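Local coordinates for protein prolyl oligopeptidase (Novosphingobium capsulatum, PDB 1YR2) that probably hydrolyses oligopeptides on the carboxyl side of proline, and less readily of alanine, as a serine endopeptidase of the S9A family, at residues A400-G405 with T441-P446; V652-T657 with H665-T670; A170-R175 with L217-L222; K100-L105 with F510-D515; G337-K342 with V359-D364. All coordinates share one frame; numbering follows the deposited sequence.

Contact 1: A400-G405 with T441-P446; sequences AVSLPG and TAKTTP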
# COMPACT_ATOMS: atom_id res chain seq x y z
N ALA A 400 2.42 -17.42 17.38
CA ALA A 400 2.11 -16.21 16.62
C ALA A 400 2.02 -15.02 17.57
O ALA A 400 1.61 -15.16 18.74
CB ALA A 400 0.78 -16.38 15.90
N VAL A 401 2.37 -13.84 17.05
CA VAL A 401 2.14 -12.59 17.76
C VAL A 401 0.64 -12.30 17.78
O VAL A 401 -0.01 -12.34 16.75
CB VAL A 401 2.88 -11.39 17.09
CG1 VAL A 401 2.51 -10.07 17.77
CG2 VAL A 401 4.39 -11.57 17.16
N SER A 402 0.10 -11.99 18.96
CA SER A 402 -1.27 -11.53 19.11
C SER A 402 -1.38 -10.09 18.55
O SER A 402 -0.63 -9.22 18.96
CB SER A 402 -1.70 -11.59 20.60
OG SER A 402 -0.87 -10.68 21.37
N LEU A 403 -2.28 -9.87 17.60
CA LEU A 403 -2.55 -8.56 17.02
C LEU A 403 -3.96 -8.08 17.43
O LEU A 403 -4.78 -8.93 17.79
CB LEU A 403 -2.46 -8.67 15.49
CG LEU A 403 -1.13 -9.07 14.86
CD1 LEU A 403 -1.31 -9.23 13.38
CD2 LEU A 403 -0.08 -8.06 15.17
N PRO A 404 -4.26 -6.78 17.37
CA PRO A 404 -5.56 -6.27 17.81
C PRO A 404 -6.74 -6.83 17.01
O PRO A 404 -7.85 -6.91 17.54
CB PRO A 404 -5.46 -4.74 17.59
CG PRO A 404 -4.12 -4.43 17.36
CD PRO A 404 -3.40 -5.68 16.93
N GLY A 405 -6.50 -7.24 15.77
CA GLY A 405 -7.51 -7.82 14.92
C GLY A 405 -6.87 -8.14 13.56
O GLY A 405 -5.63 -8.11 13.42
N THR A 441 6.77 -12.69 25.34
CA THR A 441 5.43 -13.30 25.31
C THR A 441 4.74 -13.23 23.93
O THR A 441 3.69 -13.83 23.74
CB THR A 441 4.54 -12.62 26.30
OG1 THR A 441 4.42 -11.24 25.93
CG2 THR A 441 5.19 -12.57 27.70
N ALA A 442 5.31 -12.45 23.01
CA ALA A 442 4.79 -12.26 21.66
C ALA A 442 3.40 -11.62 21.73
O ALA A 442 2.51 -11.96 20.96
CB ALA A 442 4.78 -13.61 20.91
N LYS A 443 3.23 -10.67 22.64
CA LYS A 443 1.98 -9.95 22.80
C LYS A 443 2.13 -8.46 22.53
O LYS A 443 3.09 -7.81 22.97
CB LYS A 443 1.46 -10.13 24.22
CG LYS A 443 0.97 -11.54 24.60
CD LYS A 443 0.46 -11.53 26.06
CE LYS A 443 -0.52 -12.68 26.38
NZ LYS A 443 0.01 -14.00 25.87
N THR A 444 1.18 -7.92 21.80
CA THR A 444 1.13 -6.50 21.54
C THR A 444 0.15 -5.85 22.49
O THR A 444 -0.82 -6.45 22.92
CB THR A 444 0.76 -6.20 20.10
OG1 THR A 444 -0.51 -6.79 19.75
CG2 THR A 444 1.79 -6.81 19.14
N THR A 445 0.44 -4.59 22.77
CA THR A 445 -0.37 -3.72 23.59
C THR A 445 -0.24 -2.33 23.00
O THR A 445 0.68 -2.05 22.22
CB THR A 445 0.13 -3.66 25.07
OG1 THR A 445 1.53 -3.44 25.10
CG2 THR A 445 -0.02 -4.92 25.78
N PRO A 446 -1.12 -1.44 23.38
CA PRO A 446 -0.98 -0.04 22.92
C PRO A 446 0.28 0.66 23.38
O PRO A 446 0.75 0.44 24.48
CB PRO A 446 -2.25 0.63 23.50
CG PRO A 446 -3.18 -0.50 23.72
CD PRO A 446 -2.35 -1.68 24.16
O HOH W 1 0.93 -14.67 21.87
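The hydrogen bonds between 400-405 and 441-446 centre on S402, which is gripped at both its amide and its carbonyl. S402 N points at A442 O, 3.1 Å away, and meets it nearly along the C=O axis. T444 OG1 donates to S402 O over 2.6 Å, lying in the plane of that carbonyl and on one of its lone pairs. A chi1 of 58° wedges the T444 hydroxyl between its own backbone N and carbonyl carbon, the position from which it can turn to S402. The S402 hydroxyl, set in the same crowded position, accepts a weak bond from T444 N at 3.5 Å and passes close over K443 CA.

Softer polar contacts gather round A442 O. V401 CA directs its hydrogen at this oxygen across 3.3 Å, and a water within bonding distance of both A400 O and A442 O could link the two carbonyls.

The apolar share belongs to V401. Its CG1, anti to the backbone N, meets T444 CG2 at 3.6 Å, the two side chains crossing at about a right angle, while L423 and L437 also pack on V401.

The contact joins successive blades of the beta-propeller: 400-405 leaves the outer strand 397-400 of one sheet, and 443-446 is the outer strand of the next. A442 and K443, both facing D438, form a G1 beta bulge where that strand begins. Because backbone atoms and a single threonine hydroxyl supply the stronger bonds, this contact probably depends more on the path of the chain than on any charged side chain.

Contact 2: V652-T657 with H665-T670; sequences VTTADT and HSFKYT. Unlike the reference sequence in segment 665-670: F667 (reference Leu).
V652 has CG1 anti to its backbone N (chi1 -179°) and CG2 beside that N, so its two methyls fork over neighbouring parts of helix 665-670. T654, with OG1 anti to the backbone N (chi1 173°), instead brings its methyl CG2 into the crowded position, facing the helix. S666 receives both side chains: V652 CG1 lies 3.6 Å from S666 CB, and T654 CG2 comes within 3.8 Å of that same carbon. The other V652 branch, CG2, reaches the edge of the Y669 ring near its plane, 3.9 Å from CE2, and also touches T670 OG1 at 3.7 Å.

Strand 649-654, helix 664-675 and strand 683-687 make a beta-alpha-beta unit of the alpha/beta-hydrolase domain, and the short strand and helix segments run nearly antiparallel, their axes 8.9 Å apart at closest approach. I685 of the neighbouring strand 683-687 lies against V652, F667 and T670, so that the helix packs across both strands.

No hydrogen bond crosses the interface; the hydroxyls of T654 and T670 both bond within their own segments. T654 OG1 donates in plane to a lone pair of A655 O at 2.7 Å. T670 OG1 turns back along the helix to S666 O, 2.8 Å away and above the carbonyl plane, an oxygen that also accepts from T670 N. Next to S666, the F667 and T654 side chains cross at about a right angle, with F667 CE1 3.9 Å from T654 CG2, and W77 meets the F667 ring from another part of the chain.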
# COMPACT_ATOMS: atom_id res chain seq x y z
N VAL A 652 -19.93 7.00 -13.40
CA VAL A 652 -18.60 6.89 -13.97
C VAL A 652 -17.75 8.10 -13.52
O VAL A 652 -18.23 9.25 -13.53
CB VAL A 652 -18.70 6.84 -15.49
CG1 VAL A 652 -17.33 6.69 -16.14
CG2 VAL A 652 -19.74 5.77 -15.93
N THR A 653 -16.52 7.89 -13.10
CA THR A 653 -15.67 9.05 -12.72
C THR A 653 -14.35 9.03 -13.43
O THR A 653 -13.74 7.95 -13.62
CB THR A 653 -15.40 9.12 -11.20
OG1 THR A 653 -14.71 7.93 -10.82
CG2 THR A 653 -16.69 9.10 -10.37
N THR A 654 -13.89 10.21 -13.84
CA THR A 654 -12.57 10.35 -14.46
C THR A 654 -12.26 11.83 -14.53
O THR A 654 -13.18 12.63 -14.43
CB THR A 654 -12.53 9.74 -15.90
OG1 THR A 654 -11.29 10.04 -16.55
CG2 THR A 654 -13.56 10.42 -16.83
N ALA A 655 -10.99 12.20 -14.66
CA ALA A 655 -10.63 13.57 -15.04
C ALA A 655 -10.73 13.66 -16.55
O ALA A 655 -10.89 12.63 -17.22
CB ALA A 655 -9.21 13.91 -14.58
N ASP A 656 -10.70 14.88 -17.07
CA ASP A 656 -10.92 15.10 -18.50
C ASP A 656 -9.68 14.82 -19.33
O ASP A 656 -9.78 14.60 -20.54
CB ASP A 656 -11.47 16.51 -18.77
CG ASP A 656 -10.50 17.61 -18.41
OD1 ASP A 656 -9.65 17.43 -17.51
OD2 ASP A 656 -10.55 18.72 -18.97
N THR A 657 -8.53 14.80 -18.66
CA THR A 657 -7.29 14.21 -19.18
C THR A 657 -6.68 13.24 -18.17
O THR A 657 -6.81 13.41 -16.94
CB THR A 657 -6.24 15.26 -19.53
OG1 THR A 657 -5.92 16.05 -18.38
CG2 THR A 657 -6.80 16.23 -20.56
N HIS A 665 -12.15 6.11 -22.80
CA HIS A 665 -12.81 4.88 -22.37
C HIS A 665 -14.11 5.21 -21.62
O HIS A 665 -15.18 4.70 -21.95
CB HIS A 665 -11.92 4.04 -21.44
CG HIS A 665 -10.75 3.38 -22.10
ND1 HIS A 665 -10.88 2.25 -22.88
CD2 HIS A 665 -9.42 3.66 -22.05
CE1 HIS A 665 -9.68 1.88 -23.31
NE2 HIS A 665 -8.77 2.70 -22.80
N SER A 666 -14.00 6.05 -20.60
CA SER A 666 -15.15 6.44 -19.78
C SER A 666 -16.18 7.26 -20.57
O SER A 666 -17.36 7.13 -20.39
CB SER A 666 -14.69 7.21 -18.56
OG SER A 666 -14.10 6.38 -17.59
N PHE A 667 -15.70 8.14 -21.44
CA PHE A 667 -16.58 8.97 -22.20
C PHE A 667 -17.42 8.09 -23.12
O PHE A 667 -18.64 8.27 -23.18
CB PHE A 667 -15.79 9.96 -23.06
CG PHE A 667 -15.01 11.03 -22.30
CD1 PHE A 667 -15.09 11.20 -20.92
CD2 PHE A 667 -14.15 11.87 -23.04
CE1 PHE A 667 -14.35 12.14 -20.29
CE2 PHE A 667 -13.40 12.84 -22.41
CZ PHE A 667 -13.51 13.01 -21.05
N LYS A 668 -16.82 7.15 -23.86
CA LYS A 668 -17.59 6.33 -24.84
C LYS A 668 -18.54 5.39 -24.12
O LYS A 668 -19.66 5.16 -24.58
CB LYS A 668 -16.64 5.49 -25.72
CG LYS A 668 -15.82 6.36 -26.69
CD LYS A 668 -15.31 5.55 -27.88
CE LYS A 668 -14.65 4.27 -27.45
NZ LYS A 668 -13.96 3.61 -28.58
N TYR A 669 -18.09 4.86 -22.98
CA TYR A 669 -18.91 3.97 -22.15
C TYR A 669 -20.15 4.69 -21.64
O TYR A 669 -21.23 4.15 -21.72
CB TYR A 669 -18.07 3.44 -20.97
CG TYR A 669 -18.83 2.65 -19.99
CD1 TYR A 669 -19.24 1.35 -20.27
CD2 TYR A 669 -19.04 3.13 -18.71
CE1 TYR A 669 -19.95 0.58 -19.33
CE2 TYR A 669 -19.73 2.37 -17.76
CZ TYR A 669 -20.16 1.08 -18.07
OH TYR A 669 -20.83 0.36 -17.11
N THR A 670 -19.99 5.92 -21.20
CA THR A 670 -21.12 6.75 -20.76
C THR A 670 -22.11 7.06 -21.90
O THR A 670 -23.34 7.02 -21.74
CB THR A 670 -20.57 8.08 -20.17
OG1 THR A 670 -19.77 7.79 -19.02
CG2 THR A 670 -21.73 8.96 -19.68

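Contact 3: A170-R175 with L217-L222; sequences ASDDGR and LGNDAL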
# COMPACT_ATOMS: atom_id res chain seq x y z
N ALA A 170 20.48 7.13 15.28
CA ALA A 170 21.14 7.43 16.53
C ALA A 170 22.35 6.50 16.71
O ALA A 170 22.32 5.31 16.32
CB ALA A 170 20.19 7.27 17.66
N SER A 171 23.39 7.01 17.37
CA SER A 171 24.56 6.21 17.70
C SER A 171 24.22 5.08 18.68
O SER A 171 23.16 5.08 19.34
CB SER A 171 25.69 7.11 18.28
OG SER A 171 25.32 7.73 19.50
N ASP A 172 25.15 4.14 18.83
CA ASP A 172 24.87 2.94 19.63
C ASP A 172 24.54 3.28 21.07
O ASP A 172 23.68 2.63 21.70
CB ASP A 172 26.06 1.95 19.59
CG ASP A 172 26.18 1.20 18.26
OD1 ASP A 172 25.33 1.41 17.35
OD2 ASP A 172 27.11 0.37 18.03
N ASP A 173 25.17 4.32 21.62
CA ASP A 173 24.89 4.73 23.00
C ASP A 173 23.93 5.93 23.11
O ASP A 173 23.67 6.42 24.21
CB ASP A 173 26.19 5.02 23.74
CG ASP A 173 26.87 6.28 23.23
OD1 ASP A 173 26.34 6.94 22.27
OD2 ASP A 173 27.99 6.66 23.69
N GLY A 174 23.44 6.39 21.97
CA GLY A 174 22.34 7.33 21.86
C GLY A 174 22.75 8.77 22.07
O GLY A 174 21.90 9.64 22.26
N ARG A 175 24.05 9.03 22.12
CA ARG A 175 24.51 10.37 22.46
C ARG A 175 24.68 11.30 21.26
O ARG A 175 24.68 12.53 21.43
CB ARG A 175 25.80 10.33 23.30
CG ARG A 175 25.67 9.64 24.67
CD ARG A 175 26.93 9.78 25.53
NE ARG A 175 27.14 11.20 25.81
CZ ARG A 175 26.56 11.88 26.81
NH1 ARG A 175 25.76 11.27 27.65
NH2 ARG A 175 26.78 13.18 26.96
N LEU A 217 29.36 2.74 13.55
CA LEU A 217 30.36 1.81 13.99
C LEU A 217 30.72 2.28 15.38
O LEU A 217 31.53 3.18 15.56
CB LEU A 217 31.53 1.84 13.05
CG LEU A 217 32.57 0.76 13.22
CD1 LEU A 217 32.18 -0.49 12.52
CD2 LEU A 217 33.93 1.28 12.76
N GLY A 218 30.07 1.71 16.36
CA GLY A 218 30.13 2.20 17.74
C GLY A 218 29.56 3.60 17.91
O GLY A 218 28.53 3.91 17.31
N ASN A 219 30.19 4.42 18.76
CA ASN A 219 29.64 5.73 19.12
C ASN A 219 30.25 6.94 18.46
O ASN A 219 29.74 8.04 18.64
CB ASN A 219 29.67 5.88 20.64
CG ASN A 219 29.01 4.68 21.33
OD1 ASN A 219 27.91 4.31 20.97
ND2 ASN A 219 29.67 4.10 22.27
N ASP A 220 31.28 6.75 17.65
CA ASP A 220 32.03 7.89 17.09
C ASP A 220 32.54 7.68 15.70
O ASP A 220 33.53 8.30 15.31
CB ASP A 220 33.24 8.19 17.98
CG ASP A 220 34.14 6.99 18.13
OD1 ASP A 220 33.97 5.99 17.39
OD2 ASP A 220 35.05 6.94 18.98
N ALA A 221 31.88 6.79 14.93
CA ALA A 221 32.21 6.64 13.52
C ALA A 221 30.98 6.13 12.79
O ALA A 221 30.17 5.40 13.38
CB ALA A 221 33.38 5.67 13.32
N LEU A 222 30.89 6.47 11.52
CA LEU A 222 29.71 6.22 10.69
C LEU A 222 30.13 5.69 9.33
O LEU A 222 30.98 6.30 8.67
CB LEU A 222 28.95 7.54 10.49
CG LEU A 222 27.58 7.33 9.82
CD1 LEU A 222 26.51 6.96 10.82
CD2 LEU A 222 27.14 8.53 9.05
O HOH W 2 28.26 -0.52 16.07
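The tight half of this contact is a stack of two flat polar groups. The carboxylate of D173 and the amide of N219 lie face to face, their planes only 5° apart, with D173 OD2 3.2 Å from N219 CG. N219 OD1 also reaches past the carboxylate to D173 N at 2.8 Å, but the bond is bent, with an angle of 123° at the hydrogen, and weak.

D173 is held in this pose from behind. Its CG sits between the backbone N and the carbonyl carbon (chi1 69°), and OD1 accepts from two donors: S171 OG, nearly along the C-O axis, and R175 N at 3.1 Å from above the carboxylate plane. The second bond makes an Asx turn, overlapping the type I turn S171-G174 that links strands 163-170 and 176-183. The partner loop 217-220 joins strands 215-216 and 221-226 of the following propeller blade, so two hairpin turns of adjacent blades meet here, and W216 of strand 215-216 packs against S171 and D172. An alanine at D173 would remove the stack on N219 and both bonds to OD1, and would probably leave the turn less firmly held.

The other half is loose and mediated by solvent. D172 OD2 passes G218 CA at 3.5 Å and accepts a hydrogen bond from a water 2.4 Å away. That water accepts in turn from G218 N at 2.9 Å, bridging the loops where no direct bond forms.

Contact 4: K100-L105 with F510-D515; sequences KRMKAL and FMTWID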
# COMPACT_ATOMS: atom_id res chain seq x y z
N LYS A 100 -18.74 15.88 5.50
CA LYS A 100 -18.34 16.31 6.83
C LYS A 100 -17.57 15.18 7.55
O LYS A 100 -16.57 15.45 8.21
CB LYS A 100 -19.56 16.70 7.64
CG LYS A 100 -19.30 17.19 9.06
CD LYS A 100 -20.63 17.52 9.76
CE LYS A 100 -20.51 17.40 11.29
NZ LYS A 100 -19.93 18.62 11.89
N ARG A 101 -18.07 13.95 7.46
CA ARG A 101 -17.38 12.83 8.08
C ARG A 101 -15.98 12.68 7.48
O ARG A 101 -14.99 12.54 8.23
CB ARG A 101 -18.15 11.52 7.95
CG ARG A 101 -17.60 10.41 8.82
CD ARG A 101 -17.85 10.66 10.28
NE ARG A 101 -17.01 9.89 11.17
CZ ARG A 101 -15.83 10.30 11.67
NH1 ARG A 101 -15.23 11.43 11.25
NH2 ARG A 101 -15.20 9.52 12.50
N MET A 102 -15.88 12.69 6.15
CA MET A 102 -14.61 12.44 5.49
C MET A 102 -13.58 13.52 5.82
O MET A 102 -12.46 13.20 6.15
CB MET A 102 -14.71 12.32 4.00
CG MET A 102 -13.37 11.87 3.41
SD MET A 102 -13.55 11.24 1.84
CE MET A 102 -11.70 10.84 1.42
N LYS A 103 -13.99 14.78 5.75
CA LYS A 103 -13.10 15.88 6.11
C LYS A 103 -12.53 15.62 7.52
O LYS A 103 -11.36 15.84 7.77
CB LYS A 103 -13.86 17.21 6.09
CG LYS A 103 -14.07 17.84 4.69
CD LYS A 103 -14.61 19.31 4.80
CE LYS A 103 -15.05 19.86 3.44
NZ LYS A 103 -16.09 20.97 3.56
N ALA A 104 -13.35 15.17 8.45
CA ALA A 104 -12.91 15.05 9.83
C ALA A 104 -11.93 13.86 10.04
O ALA A 104 -11.18 13.87 11.01
CB ALA A 104 -14.08 14.91 10.74
N LEU A 105 -11.91 12.93 9.08
CA LEU A 105 -11.08 11.71 9.12
C LEU A 105 -9.67 11.86 8.54
O LEU A 105 -8.82 10.97 8.76
CB LEU A 105 -11.77 10.58 8.36
CG LEU A 105 -13.01 9.97 8.99
CD1 LEU A 105 -13.68 9.02 8.05
CD2 LEU A 105 -12.64 9.23 10.22
N PHE A 510 -13.17 4.69 2.64
CA PHE A 510 -13.94 3.50 3.06
C PHE A 510 -14.43 3.67 4.49
O PHE A 510 -15.57 3.29 4.80
CB PHE A 510 -13.18 2.21 2.89
CG PHE A 510 -12.89 1.87 1.44
CD1 PHE A 510 -13.75 2.28 0.41
CD2 PHE A 510 -11.76 1.18 1.11
CE1 PHE A 510 -13.43 2.02 -0.95
CE2 PHE A 510 -11.46 0.87 -0.23
CZ PHE A 510 -12.28 1.31 -1.25
N MET A 511 -13.63 4.31 5.32
CA MET A 511 -14.02 4.54 6.72
C MET A 511 -15.23 5.45 6.85
O MET A 511 -16.03 5.32 7.78
CB MET A 511 -12.85 5.12 7.48
CG MET A 511 -13.03 5.17 9.00
SD MET A 511 -13.09 3.48 9.70
CE MET A 511 -14.23 3.82 10.85
N THR A 512 -15.35 6.40 5.93
CA THR A 512 -16.49 7.31 5.89
C THR A 512 -17.78 6.48 5.72
O THR A 512 -18.79 6.75 6.39
CB THR A 512 -16.32 8.32 4.71
OG1 THR A 512 -15.16 9.13 4.91
CG2 THR A 512 -17.53 9.32 4.61
N TRP A 513 -17.77 5.53 4.79
CA TRP A 513 -18.92 4.67 4.56
C TRP A 513 -19.22 3.83 5.80
O TRP A 513 -20.35 3.81 6.25
CB TRP A 513 -18.69 3.74 3.38
CG TRP A 513 -19.77 2.84 3.00
CD1 TRP A 513 -19.93 1.55 3.36
CD2 TRP A 513 -20.88 3.15 2.13
NE1 TRP A 513 -21.06 1.03 2.78
CE2 TRP A 513 -21.66 1.99 2.02
CE3 TRP A 513 -21.26 4.28 1.42
CZ2 TRP A 513 -22.78 1.91 1.21
CZ3 TRP A 513 -22.40 4.21 0.59
CH2 TRP A 513 -23.15 3.04 0.52
N ILE A 514 -18.21 3.17 6.34
CA ILE A 514 -18.40 2.29 7.51
C ILE A 514 -18.89 3.07 8.74
O ILE A 514 -19.81 2.62 9.45
CB ILE A 514 -17.10 1.57 7.82
CG1 ILE A 514 -16.65 0.70 6.61
CG2 ILE A 514 -17.25 0.76 9.14
CD1 ILE A 514 -15.15 0.43 6.58
N ASP A 515 -18.31 4.25 8.96
CA ASP A 515 -18.71 5.08 10.09
C ASP A 515 -19.90 5.99 9.78
O ASP A 515 -20.22 6.91 10.56
CB ASP A 515 -17.54 5.84 10.63
CG ASP A 515 -17.81 6.36 12.05
OD1 ASP A 515 -18.49 5.68 12.85
OD2 ASP A 515 -17.38 7.44 12.42
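The guanidinium of R101 is presented side-on to D515, with NE and NH2 both directed at the single oxygen OD2. The NE-OD2 distance is 2.8 Å, and NH2 closes the pair at 3.0 Å from the same atom. OD2 lies in the guanidinium plane, whereas the carboxylate is turned about 70° from it: NH2 uses the anti lone pair and NE comes from above the carboxylate plane. A bend at chi2 (70°) swings the arginine tip round to this position, where L105 CD1 lies over one guanidinium face, offset toward its rim.

T512 lies between the helices. Its methyl CG2 faces R101 CB at 4.0 Å; OG1, which bonds back to A508 O in its own helix, nestles 3.3 Å from M102 CB. L105 CD1 bridges to M511, 4.0 Å from CG. An alanine at R101 would take away both donors to D515 OD2 and would probably loosen the hold between the two helices on this side.

Helix 95-105 comes just before the first propeller sheet in the chain and packs here on helix 508-514 of the hydrolase domain. With D515 OD1 paired to R481 and R101 NH2 also bonded to T453, the salt bridge belongs to a wider polar network, which is likely to keep both groups ionised.

Contact 5: G337-K342 with V359-D364; sequences GAPLKK and VPESKD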
# COMPACT_ATOMS: atom_id res chain seq x y z
N GLY A 337 16.60 -20.55 -3.75
CA GLY A 337 15.80 -21.76 -3.88
C GLY A 337 14.42 -21.64 -3.22
O GLY A 337 13.77 -22.64 -2.96
N ALA A 338 13.97 -20.42 -2.98
CA ALA A 338 12.77 -20.15 -2.15
C ALA A 338 12.06 -18.92 -2.63
O ALA A 338 12.25 -17.82 -2.10
CB ALA A 338 13.13 -20.00 -0.69
N PRO A 339 11.18 -19.07 -3.60
CA PRO A 339 10.43 -17.90 -4.07
C PRO A 339 9.65 -17.14 -2.98
O PRO A 339 9.51 -15.92 -3.08
CB PRO A 339 9.47 -18.50 -5.12
CG PRO A 339 10.18 -19.76 -5.58
CD PRO A 339 10.88 -20.29 -4.37
N LEU A 340 9.14 -17.85 -1.98
CA LEU A 340 8.40 -17.25 -0.85
C LEU A 340 9.27 -16.91 0.36
O LEU A 340 8.77 -16.47 1.40
CB LEU A 340 7.26 -18.17 -0.43
CG LEU A 340 6.18 -18.36 -1.50
CD1 LEU A 340 4.99 -19.08 -0.89
CD2 LEU A 340 5.72 -17.05 -2.02
N LYS A 341 10.56 -17.17 0.22
CA LYS A 341 11.66 -16.78 1.13
C LYS A 341 11.73 -17.67 2.37
O LYS A 341 10.79 -18.38 2.67
CB LYS A 341 11.65 -15.30 1.55
CG LYS A 341 11.36 -14.20 0.48
CD LYS A 341 12.25 -14.17 -0.73
CE LYS A 341 11.53 -13.43 -1.92
NZ LYS A 341 11.07 -12.03 -1.61
N LYS A 342 12.89 -17.64 3.00
CA LYS A 342 13.24 -18.43 4.17
C LYS A 342 14.23 -17.64 5.04
O LYS A 342 14.75 -16.62 4.65
CB LYS A 342 13.84 -19.78 3.71
CG LYS A 342 15.14 -19.68 3.01
CD LYS A 342 15.58 -20.99 2.34
CE LYS A 342 16.97 -20.86 1.73
NZ LYS A 342 17.36 -22.05 0.97
N VAL A 359 14.42 -21.28 9.56
CA VAL A 359 12.98 -21.27 9.28
C VAL A 359 12.86 -21.51 7.79
O VAL A 359 13.22 -20.61 6.99
CB VAL A 359 12.29 -19.93 9.64
CG1 VAL A 359 10.77 -20.04 9.40
CG2 VAL A 359 12.53 -19.57 11.08
N PRO A 360 12.36 -22.67 7.40
CA PRO A 360 12.30 -23.02 5.99
C PRO A 360 11.17 -22.27 5.31
O PRO A 360 10.31 -21.70 5.99
CB PRO A 360 12.04 -24.52 6.01
CG PRO A 360 11.30 -24.77 7.31
CD PRO A 360 11.78 -23.73 8.25
N GLU A 361 11.24 -22.25 3.99
CA GLU A 361 10.19 -21.69 3.18
C GLU A 361 8.86 -22.27 3.60
O GLU A 361 8.73 -23.48 3.79
CB GLU A 361 10.47 -21.95 1.68
CG GLU A 361 9.58 -21.17 0.74
CD GLU A 361 9.79 -21.57 -0.71
OE1 GLU A 361 10.37 -22.65 -0.97
OE2 GLU A 361 9.38 -20.79 -1.58
N SER A 362 7.87 -21.41 3.80
CA SER A 362 6.51 -21.92 4.04
C SER A 362 5.58 -21.77 2.82
O SER A 362 6.03 -21.39 1.74
CB SER A 362 5.92 -21.34 5.32
OG SER A 362 5.12 -20.22 5.11
N LYS A 363 4.31 -22.06 3.02
CA LYS A 363 3.27 -21.83 2.03
C LYS A 363 2.93 -20.35 1.86
O LYS A 363 2.30 -19.97 0.86
CB LYS A 363 2.00 -22.54 2.47
CG LYS A 363 2.18 -24.07 2.54
CD LYS A 363 2.03 -24.67 1.15
CE LYS A 363 2.62 -26.11 1.05
NZ LYS A 363 1.74 -26.97 0.24
N ASP A 364 3.33 -19.54 2.83
CA ASP A 364 3.00 -18.09 2.85
C ASP A 364 4.22 -17.27 2.49
O ASP A 364 5.36 -17.63 2.86
CB ASP A 364 2.57 -17.66 4.24
CG ASP A 364 1.29 -18.35 4.71
OD1 ASP A 364 0.43 -18.71 3.86
OD2 ASP A 364 1.09 -18.57 5.91
O HOH W 3 12.82 -23.67 -0.33
O HOH W 4 11.07 -23.69 -3.39
O HOH W 5 8.11 -18.46 3.34
O HOH W 6 9.63 -18.89 5.92
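The direct hydrogen bond of this contact is received by the side chain of E361. Extended from a CG anti to the backbone N (chi1 -168°), it reaches into the type I turn A338-K341, where OE2 accepts from L340 N at 3.0 Å, the donor lying on the anti lone pair of that oxygen. The bond is nearly straight, 167° at the hydrogen, and the same oxygen rests 3.2 Å from P339 CD.

Water carries the other polar links. Two molecules each donate to both E361 OE1 and G337 O, standing 2.7 Å from OE1, so both oxygens of the carboxylate are engaged. A further water accepts from S362 N at 3.0 Å and lies within bonding distance of K341 O.

Van der Waals and CH...O contacts complete the join. L340 crosses the E361 chain at about a right angle, and its CD1 ends 3.3 Å from K363 O. E361 CA points its hydrogen at K341 O across 3.4 Å, while K342 CB packs on V359 O at 3.4 Å. Within 359-364, S362 OG accepts from D364 N in an ST turn that shapes the bend of the loop.

In the propeller, 337-342 is the turn between strands 329-334 and 342-347 of one blade, and 359-364 leads from its outer strand 354-357 into strand 365-372 of the next. L340 is also joined to L366 by a backbone hydrogen bond, and D364 OD2 bonds to H382 ND1, tying the turn and the loop between the blades to that following sheet.

Overall arrangement
Contacts 3, 5 and 1 follow one another along the chain within the beta-propeller and are separated there, with centres 24 to 35 Å apart. Contacts 3 and 1 bring successive four-stranded sheets together, whereas contact 5 fastens a hairpin turn to the loop passing between two such sheets. All three are nested within the loop closed by contact 4, whose segments lie 405 residues apart and pair the helix just before the first propeller sheet with the hydrolase domain. Contact 2 comes last, inside that domain, its centre 26 Å from contact 4 and 56 Å from contact 3. The propeller sheets thus lie in the long excursion that contact 4 closes at the hydrolase domain.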